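Local coordinates for periplasmic binding protein (PDB 4OVK) that probably binds a solute in the periplasm and hands it to a partner ABC transporter for uptake into the cell, at residues N177-L182 with Q294-D299; K270-I275 with T329-S334; T285-K290 with Y304-D309. All blocks are in the same frame, centred on the assembly; numbering follows the deposited sequence.

Contact 1: N177-L182 with Q294-D299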
ATOM      1  N   ASN A 177      25.926 -13.245  -0.870  0.70 33.40           N
ATOM      2  CA  ASN A 177      25.083 -14.465  -0.923  0.70 40.40           C
ATOM      3  C   ASN A 177      23.589 -14.282  -0.542  0.70 38.03           C
ATOM      4  O   ASN A 177      23.006 -15.085   0.190  0.70 35.48           O
ATOM      5  CB  ASN A 177      25.739 -15.621  -0.129  0.70 47.62           C
ATOM      6  CG  ASN A 177      25.825 -15.352   1.371  0.70 48.42           C
ATOM      7  OD1 ASN A 177      24.807 -15.155   2.040  0.70 43.65           O
ATOM      8  ND2 ASN A 177      27.048 -15.353   1.907  0.70 53.84           N
ATOM      9  N   LYS A 178      22.961 -13.250  -1.086  1.00 30.74           N
ATOM     10  CA  LYS A 178      21.565 -12.932  -0.755  1.00 27.21           C
ATOM     11  C   LYS A 178      20.576 -13.975  -1.298  1.00 23.53           C
ATOM     12  O   LYS A 178      20.793 -14.506  -2.383  1.00 25.77           O
ATOM     13  CB  LYS A 178      21.228 -11.567  -1.338  1.00 28.56           C
ATOM     14  CG  LYS A 178      22.122 -10.439  -0.841  1.00 29.53           C
ATOM     15  CD  LYS A 178      21.739  -9.114  -1.481  1.00 35.61           C
ATOM     16  CE  LYS A 178      22.931  -8.392  -2.064  1.00 37.03           C
ATOM     17  NZ  LYS A 178      22.462  -7.197  -2.807  1.00 44.85           N
ATOM     18  N   PRO A 179      19.484 -14.272  -0.553  1.00 24.29           N
ATOM     19  CA  PRO A 179      18.465 -15.181  -1.096  1.00 24.97           C
ATOM     20  C   PRO A 179      17.813 -14.588  -2.341  1.00 23.44           C
ATOM     21  O   PRO A 179      17.593 -13.374  -2.393  1.00 23.00           O
ATOM     22  CB  PRO A 179      17.423 -15.292   0.030  1.00 26.21           C
ATOM     23  CG  PRO A 179      18.088 -14.772   1.249  1.00 28.70           C
ATOM     24  CD  PRO A 179      19.135 -13.795   0.795  1.00 28.03           C
ATOM     25  N   LYS A 180      17.530 -15.433  -3.330  1.00 21.73           N
ATOM     26  CA  LYS A 180      16.844 -15.004  -4.543  1.00 20.49           C
ATOM     27  C   LYS A 180      15.332 -15.014  -4.321  1.00 19.44           C
ATOM     28  O   LYS A 180      14.758 -16.039  -3.951  1.00 19.09           O
ATOM     29  CB  LYS A 180      17.214 -15.907  -5.712  1.00 25.00           C
ATOM     30  CG  LYS A 180      16.739 -15.378  -7.056  1.00 28.94           C
ATOM     31  CD  LYS A 180      17.138 -16.287  -8.211  1.00 34.46           C
ATOM     32  CE  LYS A 180      18.645 -16.408  -8.359  1.00 34.51           C
ATOM     33  NZ  LYS A 180      18.981 -16.999  -9.679  1.00 35.44           N
ATOM     34  N   VAL A 181      14.702 -13.865  -4.563  1.00 18.16           N
ATOM     35  CA  VAL A 181      13.292 -13.650  -4.223  1.00 16.70           C
ATOM     36  C   VAL A 181      12.498 -13.305  -5.469  1.00 18.44           C
ATOM     37  O   VAL A 181      12.911 -12.430  -6.252  1.00 19.78           O
ATOM     38  CB  VAL A 181      13.108 -12.501  -3.199  1.00 17.01           C
ATOM     39  CG1 VAL A 181      11.650 -12.388  -2.774  1.00 17.31           C
ATOM     40  CG2 VAL A 181      14.019 -12.686  -1.983  1.00 17.58           C
ATOM     41  N   LEU A 182      11.366 -13.995  -5.634  1.00 16.17           N
ATOM     42  CA  LEU A 182      10.417 -13.760  -6.724  1.00 17.75           C
ATOM     43  C   LEU A 182       9.127 -13.202  -6.120  1.00 18.76           C
ATOM     44  O   LEU A 182       8.576 -13.783  -5.174  1.00 17.66           O
ATOM     45  CB  LEU A 182      10.093 -15.070  -7.437  1.00 18.85           C
ATOM     46  CG  LEU A 182       9.146 -14.940  -8.636  1.00 20.86           C
ATOM     47  CD1 LEU A 182       9.825 -14.168  -9.758  1.00 25.66           C
ATOM     48  CD2 LEU A 182       8.705 -16.312  -9.109  1.00 23.78           C
ATOM     49  N   GLN A 294      12.526  -9.708   7.983  1.00 15.64           N
ATOM     50  CA  GLN A 294      12.616 -10.909   8.799  1.00 16.62           C
ATOM     51  C   GLN A 294      12.455 -12.216   8.013  1.00 17.93           C
ATOM     52  O   GLN A 294      12.900 -13.249   8.480  1.00 20.31           O
ATOM     53  CB  GLN A 294      11.688 -10.838  10.003  1.00 17.90           C
ATOM     54  CG  GLN A 294      12.253  -9.879  11.027  1.00 21.45           C
ATOM     55  CD  GLN A 294      11.519  -9.861  12.343  1.00 22.07           C
ATOM     56  OE1 GLN A 294      10.325 -10.170  12.420  1.00 25.71           O
ATOM     57  NE2 GLN A 294      12.236  -9.464  13.398  1.00 20.90           N
ATOM     58  N   LEU A 295      11.834 -12.168   6.835  1.00 16.29           N
ATOM     59  CA  LEU A 295      11.816 -13.324   5.944  1.00 18.08           C
ATOM     60  C   LEU A 295      13.166 -13.508   5.274  1.00 18.12           C
ATOM     61  O   LEU A 295      13.661 -14.610   5.179  1.00 20.89           O
ATOM     62  CB  LEU A 295      10.759 -13.185   4.845  1.00 20.90           C
ATOM     63  CG  LEU A 295       9.290 -13.278   5.236  1.00 25.07           C
ATOM     64  CD1 LEU A 295       8.433 -13.117   3.983  1.00 29.85           C
ATOM     65  CD2 LEU A 295       9.012 -14.583   5.951  1.00 28.48           C
ATOM     66  N   ILE A 296      13.759 -12.413   4.809  1.00 17.08           N
ATOM     67  CA  ILE A 296      14.903 -12.501   3.898  1.00 18.12           C
ATOM     68  C   ILE A 296      16.248 -12.536   4.648  1.00 18.90           C
ATOM     69  O   ILE A 296      17.103 -13.384   4.347  1.00 22.81           O
ATOM     70  CB  ILE A 296      14.842 -11.362   2.860  1.00 18.19           C
ATOM     71  CG1 ILE A 296      13.536 -11.482   2.052  1.00 18.18           C
ATOM     72  CG2 ILE A 296      16.074 -11.402   1.962  1.00 18.99           C
ATOM     73  CD1 ILE A 296      13.218 -10.308   1.146  1.00 20.14           C
ATOM     74  N   GLN A 297      16.429 -11.635   5.617  1.00 19.49           N
ATOM     75  CA  GLN A 297      17.660 -11.562   6.413  1.00 18.13           C
ATOM     76  C   GLN A 297      17.346 -11.477   7.903  1.00 17.54           C
ATOM     77  O   GLN A 297      17.607 -10.453   8.533  1.00 19.33           O
ATOM     78  CB  GLN A 297      18.496 -10.341   6.017  1.00 19.01           C
ATOM     79  CG  GLN A 297      18.969 -10.341   4.578  1.00 18.60           C
ATOM     80  CD  GLN A 297      20.066 -11.351   4.286  1.00 20.40           C
ATOM     81  OE1 GLN A 297      20.598 -12.031   5.179  1.00 21.61           O
ATOM     82  NE2 GLN A 297      20.433 -11.433   3.022  1.00 22.49           N
ATOM     83  N   PRO A 298      16.788 -12.548   8.479  1.00 19.04           N
ATOM     84  CA  PRO A 298      16.400 -12.499   9.886  1.00 20.34           C
ATOM     85  C   PRO A 298      17.548 -12.224  10.866  1.00 22.29           C
ATOM     86  O   PRO A 298      17.306 -11.655  11.929  1.00 23.52           O
ATOM     87  CB  PRO A 298      15.798 -13.894  10.135  1.00 22.23           C
ATOM     88  CG  PRO A 298      16.386 -14.759   9.084  1.00 23.72           C
ATOM     89  CD  PRO A 298      16.526 -13.871   7.884  1.00 22.08           C
ATOM     90  N   ASP A 299      18.771 -12.630  10.526  1.00 23.79           N
ATOM     91  CA  ASP A 299      19.920 -12.400  11.397  1.00 27.69           C
ATOM     92  C   ASP A 299      20.311 -10.921  11.463  1.00 25.60           C
ATOM     93  O   ASP A 299      20.852 -10.474  12.469  1.00 29.80           O
ATOM     94  CB  ASP A 299      21.121 -13.269  10.973  1.00 33.28           C
ATOM     95  CG  ASP A 299      20.906 -14.762  11.255  1.00 41.89           C
ATOM     96  OD1 ASP A 299      19.909 -15.121  11.921  1.00 42.16           O
ATOM     97  OD2 ASP A 299      21.751 -15.584  10.824  1.00 47.95           O
TER
HETATM   98  O   HOH W   1      22.829 -13.034   2.253  1.00 33.94           O

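Contact 2: K270-I275 with T329-S334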
ATOM      1  N   LYS A 270       2.299 -15.597   1.333  1.00 12.71           N
ATOM      2  CA  LYS A 270       1.340 -14.553   0.948  1.00 12.44           C
ATOM      3  C   LYS A 270       1.644 -13.213   1.631  1.00 11.51           C
ATOM      4  O   LYS A 270       1.749 -13.124   2.866  1.00 11.13           O
ATOM      5  CB  LYS A 270      -0.073 -15.001   1.296  1.00 11.54           C
ATOM      6  CG  LYS A 270      -1.203 -14.071   0.865  1.00 12.78           C
ATOM      7  CD  LYS A 270      -1.422 -14.107  -0.630  1.00 13.26           C
ATOM      8  CE  LYS A 270      -2.828 -13.677  -0.992  1.00 12.96           C
ATOM      9  NZ  LYS A 270      -3.024 -13.590  -2.455  1.00 15.30           N
ATOM     10  N   ALA A 271       1.765 -12.156   0.838  1.00 10.74           N
ATOM     11  CA  ALA A 271       2.044 -10.840   1.402  1.00 11.69           C
ATOM     12  C   ALA A 271       0.937 -10.417   2.366  1.00 12.55           C
ATOM     13  O   ALA A 271      -0.246 -10.646   2.098  1.00 13.70           O
ATOM     14  CB  ALA A 271       2.178  -9.801   0.308  1.00 13.39           C
ATOM     15  N   PRO A 272       1.310  -9.779   3.475  1.00 12.16           N
ATOM     16  CA  PRO A 272       0.290  -9.244   4.373  1.00 13.40           C
ATOM     17  C   PRO A 272      -0.535  -8.116   3.759  1.00 14.23           C
ATOM     18  O   PRO A 272      -0.147  -7.509   2.740  1.00 16.61           O
ATOM     19  CB  PRO A 272       1.098  -8.702   5.549  1.00 14.05           C
ATOM     20  CG  PRO A 272       2.422  -9.333   5.437  1.00 15.23           C
ATOM     21  CD  PRO A 272       2.666  -9.515   3.978  1.00 13.81           C
HETATM   22  N   MSE A 273      -1.672  -7.856   4.384  1.00 13.35           N
HETATM   23  CA  MSE A 273      -2.509  -6.715   4.045  1.00 15.15           C
HETATM   24  C   MSE A 273      -3.113  -6.153   5.304  1.00 12.74           C
HETATM   25  O   MSE A 273      -3.772  -6.862   6.047  1.00 14.07           O
HETATM   26  CB  MSE A 273      -3.577  -7.178   3.072  1.00 19.01           C
HETATM   27  CG  MSE A 273      -4.640  -6.101   2.905  1.00 24.47           C
HETATM   28 SE   MSE A 273      -5.644  -6.534   1.294  0.75 34.84          SE
HETATM   29  CE  MSE A 273      -7.022  -7.556   2.241  1.00 32.49           C
ATOM     30  N   GLY A 274      -2.886  -4.863   5.535  1.00 12.48           N
ATOM     31  CA  GLY A 274      -3.453  -4.147   6.649  1.00 11.72           C
ATOM     32  C   GLY A 274      -4.643  -3.359   6.139  1.00 11.14           C
ATOM     33  O   GLY A 274      -5.579  -3.947   5.607  1.00 11.87           O
ATOM     34  N   ILE A 275      -4.560  -2.040   6.278  0.50 10.85           N
ATOM     35  CA  ILE A 275      -5.647  -1.146   5.922  0.50  9.97           C
ATOM     36  C   ILE A 275      -5.850  -1.116   4.401  0.50 10.50           C
ATOM     37  O   ILE A 275      -6.960  -0.870   3.914  0.50 12.66           O
ATOM     38  CB  ILE A 275      -5.374   0.257   6.506  0.50  8.35           C
ATOM     39  CG1 ILE A 275      -6.685   1.036   6.651  0.50  8.14           C
ATOM     40  CG2 ILE A 275      -4.278   0.956   5.714  0.50  7.56           C
ATOM     41  CD1 ILE A 275      -6.540   2.321   7.419  0.50  8.30           C
ATOM     42  N   THR A 329      -4.705 -12.614  10.776  1.00 14.12           N
ATOM     43  CA  THR A 329      -5.298 -12.304   9.477  1.00 14.00           C
ATOM     44  C   THR A 329      -4.460 -11.312   8.673  1.00 13.81           C
ATOM     45  O   THR A 329      -4.165 -11.560   7.504  1.00 16.15           O
ATOM     46  CB  THR A 329      -6.728 -11.768   9.659  1.00 16.98           C
ATOM     47  OG1 THR A 329      -7.499 -12.757  10.335  1.00 19.65           O
ATOM     48  CG2 THR A 329      -7.381 -11.493   8.324  1.00 20.52           C
ATOM     49  N   ILE A 330      -4.069 -10.204   9.300  1.00 12.36           N
ATOM     50  CA  ILE A 330      -3.252  -9.191   8.630  1.00 11.10           C
ATOM     51  C   ILE A 330      -1.936  -9.780   8.113  1.00 11.54           C
ATOM     52  O   ILE A 330      -1.563  -9.549   6.969  1.00 12.07           O
ATOM     53  CB  ILE A 330      -2.954  -8.007   9.566  1.00 11.26           C
ATOM     54  CG1 ILE A 330      -4.256  -7.232   9.820  1.00 12.53           C
ATOM     55  CG2 ILE A 330      -1.845  -7.127   8.999  1.00 11.21           C
ATOM     56  CD1 ILE A 330      -4.167  -6.198  10.924  1.00 16.32           C
ATOM     57  N   LEU A 331      -1.257 -10.560   8.951  1.00 11.14           N
ATOM     58  CA  LEU A 331       0.080 -11.044   8.617  1.00 10.51           C
ATOM     59  C   LEU A 331       0.089 -12.446   7.986  1.00 12.30           C
ATOM     60  O   LEU A 331       1.162 -12.964   7.693  1.00 13.52           O
ATOM     61  CB  LEU A 331       0.962 -11.030   9.874  1.00 12.11           C
ATOM     62  CG  LEU A 331       1.265  -9.670  10.511  1.00 12.00           C
ATOM     63  CD1 LEU A 331       2.144  -9.818  11.748  1.00 13.04           C
ATOM     64  CD2 LEU A 331       1.937  -8.767   9.481  1.00 13.71           C
ATOM     65  N   ASN A 332      -1.089 -13.035   7.754  1.00 12.77           N
ATOM     66  CA  ASN A 332      -1.198 -14.361   7.133  1.00 13.20           C
ATOM     67  C   ASN A 332      -0.371 -15.411   7.897  1.00 14.14           C
ATOM     68  O   ASN A 332       0.310 -16.235   7.289  1.00 13.74           O
ATOM     69  CB  ASN A 332      -0.755 -14.285   5.661  1.00 13.89           C
ATOM     70  CG  ASN A 332      -1.729 -13.499   4.800  1.00 14.16           C
ATOM     71  OD1 ASN A 332      -2.925 -13.647   4.937  1.00 18.68           O
ATOM     72  ND2 ASN A 332      -1.210 -12.660   3.909  1.00 13.57           N
ATOM     73  N   ILE A 333      -0.444 -15.375   9.226  1.00 14.30           N
ATOM     74  CA  ILE A 333       0.406 -16.226  10.071  1.00 15.38           C
ATOM     75  C   ILE A 333       0.074 -17.702   9.865  1.00 15.59           C
ATOM     76  O   ILE A 333       0.982 -18.508   9.644  1.00 16.94           O
ATOM     77  CB  ILE A 333       0.353 -15.786  11.544  1.00 17.73           C
ATOM     78  CG1 ILE A 333       1.082 -14.430  11.674  1.00 20.89           C
ATOM     79  CG2 ILE A 333       0.941 -16.851  12.479  1.00 19.42           C
ATOM     80  CD1 ILE A 333       0.989 -13.779  13.035  1.00 23.96           C
ATOM     81  N   SER A 334      -1.214 -18.043   9.906  1.00 17.35           N
ATOM     82  CA  SER A 334      -1.646 -19.424   9.673  1.00 20.82           C
ATOM     83  C   SER A 334      -1.449 -19.834   8.225  1.00 19.17           C
ATOM     84  O   SER A 334      -0.962 -20.945   7.947  1.00 19.26           O
ATOM     85  CB  SER A 334      -3.119 -19.622  10.058  1.00 24.95           C
ATOM     86  OG  SER A 334      -3.294 -19.494  11.459  1.00 29.28           O
TER

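Contact 3: T285-K290 with Y304-D309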
ATOM      1  N   THR A 285       3.635   0.971   4.815  1.00 13.26           N
ATOM      2  CA  THR A 285       4.829   0.419   4.153  1.00 13.04           C
ATOM      3  C   THR A 285       5.987   0.050   5.103  1.00 13.00           C
ATOM      4  O   THR A 285       6.606  -1.002   4.912  1.00 13.70           O
ATOM      5  CB  THR A 285       5.328   1.325   3.016  1.00 16.62           C
ATOM      6  OG1 THR A 285       4.349   1.348   1.971  1.00 17.27           O
ATOM      7  CG2 THR A 285       6.654   0.822   2.443  1.00 18.32           C
ATOM      8  N   PRO A 286       6.272   0.873   6.122  1.00 12.97           N
ATOM      9  CA  PRO A 286       7.338   0.451   7.048  1.00 13.33           C
ATOM     10  C   PRO A 286       7.101  -0.915   7.715  1.00 13.03           C
ATOM     11  O   PRO A 286       8.070  -1.624   8.034  1.00 12.59           O
ATOM     12  CB  PRO A 286       7.354   1.570   8.095  1.00 14.26           C
ATOM     13  CG  PRO A 286       6.891   2.757   7.361  1.00 16.02           C
ATOM     14  CD  PRO A 286       5.835   2.260   6.405  1.00 14.23           C
ATOM     15  N   LEU A 287       5.838  -1.275   7.932  1.00 11.74           N
ATOM     16  CA  LEU A 287       5.503  -2.584   8.504  1.00 11.51           C
ATOM     17  C   LEU A 287       5.753  -3.709   7.489  1.00 11.71           C
ATOM     18  O   LEU A 287       6.243  -4.794   7.835  1.00 13.42           O
ATOM     19  CB  LEU A 287       4.059  -2.603   9.010  1.00 10.34           C
ATOM     20  CG  LEU A 287       3.803  -1.597  10.136  1.00 12.12           C
ATOM     21  CD1 LEU A 287       2.323  -1.378  10.322  1.00 13.92           C
ATOM     22  CD2 LEU A 287       4.460  -2.017  11.463  1.00 13.10           C
HETATM   23  N   MSE A 288       5.456  -3.436   6.224  1.00 11.63           N
HETATM   24  CA  MSE A 288       5.768  -4.374   5.152  1.00 10.96           C
HETATM   25  C   MSE A 288       7.260  -4.607   5.055  1.00 10.87           C
HETATM   26  O   MSE A 288       7.699  -5.736   4.882  1.00 13.77           O
HETATM   27  CB  MSE A 288       5.219  -3.844   3.839  1.00 12.39           C
HETATM   28  CG  MSE A 288       5.645  -4.678   2.638  1.00 13.06           C
HETATM   29 SE   MSE A 288       5.083  -6.561   2.781  1.00 16.72          SE
HETATM   30  CE  MSE A 288       4.915  -6.907   0.853  1.00 19.55           C
HETATM   31  N   MSE A 289       8.055  -3.549   5.188  1.00 12.39           N
HETATM   32  CA  MSE A 289       9.516  -3.670   5.111  1.00 13.19           C
HETATM   33  C   MSE A 289      10.038  -4.534   6.249  1.00 13.47           C
HETATM   34  O   MSE A 289      10.939  -5.374   6.074  1.00 13.24           O
HETATM   35  CB  MSE A 289      10.153  -2.285   5.160  1.00 16.84           C
HETATM   36  CG  MSE A 289       9.771  -1.491   3.936  1.00 24.29           C
HETATM   37 SE   MSE A 289      10.920  -2.023   2.449  0.75 39.72          SE
HETATM   38  CE  MSE A 289      11.342  -0.135   2.065  1.00 46.81           C
ATOM     39  N   LYS A 290       9.437  -4.371   7.416  1.00 12.23           N
ATOM     40  CA  LYS A 290       9.799  -5.178   8.572  1.00 12.91           C
ATOM     41  C   LYS A 290       9.465  -6.661   8.404  1.00 13.21           C
ATOM     42  O   LYS A 290      10.279  -7.514   8.764  1.00 14.31           O
ATOM     43  CB  LYS A 290       9.194  -4.604   9.840  1.00 14.27           C
ATOM     44  CG  LYS A 290      10.005  -3.414  10.336  1.00 16.77           C
ATOM     45  CD  LYS A 290       9.454  -2.772  11.587  1.00 22.85           C
ATOM     46  CE  LYS A 290      10.551  -1.913  12.211  1.00 26.35           C
ATOM     47  NZ  LYS A 290      10.150  -1.229  13.469  1.00 27.58           N
ATOM     48  N   TYR A 304      13.676  -6.002  16.371  1.00 16.27           N
ATOM     49  CA  TYR A 304      12.282  -5.594  16.512  1.00 15.97           C
ATOM     50  C   TYR A 304      11.370  -6.809  16.502  1.00 14.45           C
ATOM     51  O   TYR A 304      11.746  -7.893  16.025  1.00 17.00           O
ATOM     52  CB  TYR A 304      11.853  -4.624  15.405  1.00 16.85           C
ATOM     53  CG  TYR A 304      11.982  -5.163  14.005  1.00 16.73           C
ATOM     54  CD1 TYR A 304      10.975  -5.934  13.430  1.00 17.45           C
ATOM     55  CD2 TYR A 304      13.115  -4.896  13.239  1.00 17.40           C
ATOM     56  CE1 TYR A 304      11.096  -6.436  12.142  1.00 15.78           C
ATOM     57  CE2 TYR A 304      13.236  -5.380  11.945  1.00 16.82           C
ATOM     58  CZ  TYR A 304      12.226  -6.151  11.400  1.00 17.46           C
ATOM     59  OH  TYR A 304      12.347  -6.623  10.110  1.00 17.83           O
ATOM     60  N   ILE A 305      10.185  -6.627  17.069  1.00 15.89           N
ATOM     61  CA  ILE A 305       9.126  -7.634  17.047  1.00 16.53           C
ATOM     62  C   ILE A 305       7.968  -7.046  16.247  1.00 14.62           C
ATOM     63  O   ILE A 305       7.325  -6.079  16.677  1.00 15.80           O
ATOM     64  CB  ILE A 305       8.667  -7.993  18.470  1.00 18.15           C
ATOM     65  CG1 ILE A 305       9.852  -8.520  19.303  1.00 22.09           C
ATOM     66  CG2 ILE A 305       7.541  -9.013  18.429  1.00 19.61           C
ATOM     67  CD1 ILE A 305       9.538  -8.633  20.776  1.00 24.03           C
ATOM     68  N   LEU A 306       7.719  -7.625  15.079  1.00 14.92           N
ATOM     69  CA  LEU A 306       6.773  -7.072  14.115  1.00 13.96           C
ATOM     70  C   LEU A 306       5.374  -6.943  14.722  1.00 13.78           C
ATOM     71  O   LEU A 306       4.715  -5.924  14.545  1.00 13.08           O
ATOM     72  CB  LEU A 306       6.735  -7.944  12.865  1.00 13.71           C
ATOM     73  CG  LEU A 306       5.729  -7.498  11.791  1.00 14.63           C
ATOM     74  CD1 LEU A 306       5.948  -6.042  11.385  1.00 16.62           C
ATOM     75  CD2 LEU A 306       5.789  -8.423  10.583  1.00 16.77           C
ATOM     76  N   ARG A 307       4.928  -7.971  15.444  1.00 14.93           N
ATOM     77  CA  ARG A 307       3.605  -7.958  16.067  1.00 16.42           C
ATOM     78  C   ARG A 307       3.432  -6.748  16.998  1.00 15.41           C
ATOM     79  O   ARG A 307       2.375  -6.130  17.025  1.00 15.57           O
ATOM     80  CB  ARG A 307       3.391  -9.277  16.823  1.00 22.39           C
ATOM     81  CG  ARG A 307       2.332  -9.296  17.902  1.00 26.99           C
ATOM     82  CD  ARG A 307       2.234 -10.677  18.541  1.00 30.95           C
ATOM     83  NE  ARG A 307       2.094 -11.740  17.545  1.00 30.72           N
ATOM     84  CZ  ARG A 307       0.948 -12.313  17.177  1.00 27.96           C
ATOM     85  NH1 ARG A 307      -0.207 -11.960  17.726  1.00 32.55           N
ATOM     86  NH2 ARG A 307       0.960 -13.269  16.257  1.00 32.86           N
ATOM     87  N   ASP A 308       4.460  -6.446  17.789  1.00 15.07           N
ATOM     88  CA  ASP A 308       4.422  -5.298  18.693  1.00 15.89           C
ATOM     89  C   ASP A 308       4.372  -3.988  17.921  1.00 14.20           C
ATOM     90  O   ASP A 308       3.653  -3.073  18.295  1.00 15.27           O
ATOM     91  CB  ASP A 308       5.636  -5.282  19.632  1.00 17.10           C
ATOM     92  CG  ASP A 308       5.663  -6.457  20.579  1.00 21.39           C
ATOM     93  OD1 ASP A 308       4.629  -7.127  20.746  1.00 24.97           O
ATOM     94  OD2 ASP A 308       6.732  -6.716  21.178  1.00 26.34           O
ATOM     95  N   ASP A 309       5.155  -3.892  16.859  1.00 13.01           N
ATOM     96  CA  ASP A 309       5.214  -2.668  16.077  1.00 12.43           C
ATOM     97  C   ASP A 309       3.877  -2.449  15.355  1.00 11.24           C
ATOM     98  O   ASP A 309       3.411  -1.315  15.248  1.00 10.51           O
ATOM     99  CB  ASP A 309       6.348  -2.712  15.058  1.00 13.61           C
ATOM    100  CG  ASP A 309       7.720  -2.763  15.703  1.00 17.35           C
ATOM    101  OD1 ASP A 309       7.855  -2.568  16.942  1.00 19.00           O
ATOM    102  OD2 ASP A 309       8.682  -3.012  14.945  1.00 22.99           O
TER

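Contact 1: N177-L182 with Q294-D299
The carboxamide of Gln297 turns its nitrogen end to the ring of Pro179. Pro179 CD approaches NE2 to 3.5 Å from well off one side of the amide plane, whereas a water 3.0 Å from Gln297 NE2 lies close to that plane and accepts a hydrogen bond. The pyrrolidine ring is touched at two neighbouring carbons: Ile296 CG2 packs against both CG and CD, 4.0 Å from Pro179 CG, and Ile296 O comes within 3.5 Å of that same CG. Two residues on, in the strand, Val181 CG2 meets Ile296 CD1 at 4.0 Å, so both branches of the isoleucine are in use. Gln297 reaches Pro179 because its chain folds at chi2 (-72°), swinging CD toward the proline. NE2 also donates to Gly206 O, helping fix the amide's rotation. A bridge through the water to Asn177 OD1 is doubtful, as that side chain has two conformers. An alanine in place of Pro179, lacking CG and CD, would probably leave a gap beside Ile296 CG2 and strip the apolar cover from Gln297 NE2. The C-terminal end of helix 285-296 packs through Ile296 on strand 180-184 of a four-stranded parallel sheet, where Ile233 of the neighbouring strand touches both Ile296 and Pro179. With no direct hydrogen bond between the segments, adhesion is mainly apolar, grading from buried Val181 and Ile296 to a hydrated margin where the helix has ended.

Contact 2: K270-I275 with T329-S334
Met273 N donates to Ile330 O at 3.1 Å, in the carbonyl plane, binding the loop to the last turn of helix 324-331. A second bond runs from Asn332 ND2 to Lys270 O at 3.2 Å; here the donor stands 75° out of the carbonyl plane. Ala271 O lies closer, 2.9 Å from Asn332 ND2, but at too poor an angle for a hydrogen bond. Asn332 follows the helix with positive phi in a Schellman motif, and from there its side chain points at the loop. The aliphatic start of Lys270 flanks the amide, with CG 3.4 Å from Asn332 ND2. Lys270 bends at chi2 (73°), and its ammonium ends away from the contact, hydrogen-bonded to Ser237 O, Asp240 O and Ile242 O. Beyond the polar pair, Pro272 CB sits 3.1 Å from Ile330 O and also meets Leu331 CD2 at 4.0 Å. Ile330 packs on the backbone carbonyl of Met273: CG2 touches it, and CA makes a CA-H...O contact of 3.5 Å with Met273 O. The contact is buried, joining the loop just past edge strand 268-270 to the C-terminal helices. Met288 and Trp291 of helix 285-296 press on Pro272, while Leu310 and Leu306 of helix 306-318 back Ile330 and Leu331.

Contact 3: T285-K290 with Y304-D309
Lys290 and Tyr304 make the tight part of this contact, where Tyr304 holds both the carbonyl and the side chain of Lys290. The Tyr304 hydroxyl donates to Lys290 O at 2.6 Å, in the carbonyl plane and on a lone pair, so the carbonyl oxygen sits at the edge of the phenol ring. The lysine chain meanwhile runs obliquely across one ring face. Its CG lies 3.9 Å from the Tyr304 centroid and 21° off the ring normal, a CH-pi contact, and Lys290 CB is closer still to the rim, 3.5 Å from Tyr304 CE1. A chi1 of 59° sets Tyr304 CG between the backbone N and the carbonyl carbon, on the side of Lys290. Pinned by its hydroxyl and covered on that face, the ring has little freedom to shift.

Beside this pair the leucines meet less closely. Leu306 CD1 touches Lys290 CB at 3.9 Å, but Leu287 CD2 comes only to 4.3 Å of Leu306 CD1, and it reaches Asp309 C at 4.0 Å. Past the ring, the extended lysine arrives at the partly exposed side, where NZ forms a salt bridge of 2.7 Å with Asp309 OD2. The ammonium meets the carboxylate from above its plane, 52° out. NZ also bonds a triethylene glycol, probably from the crystallisation liquor, so this end of the contact is accessible to small molecules.

This is helix-helix packing within the C-terminal lobe, fastening helix 285-296 to the start of helix 306-318. Leu287 also touches Tyr159 of helix 150-170, which lies in the chain between the two parallel sheets and is probably the long connector known in this class of two-lobed binding protein.

In the fold
Contact 1 ties the end of helix 285-296 to strand 180-184, contact 2 ties the loop after strand 268-270 to helix 324-331, and contact 3 joins helices 285-296 and 306-318 to each other. Contacts 1 and 3 thus share helix 285-296; their centres are 16 Å apart, and Gln294 NE2 probably bonds Tyr304 O between them. Contacts 2 and 3 lie 12 Å apart and touch, Ala271 against Met288 among others. Contacts 1 and 2, centres 19 Å apart, do not touch. Along the chain contact 3 is nested within the loop that contact 2 closes, while contact 1 crosses both. Together they probably help hold the C-terminal helices to the second sheet's lobe.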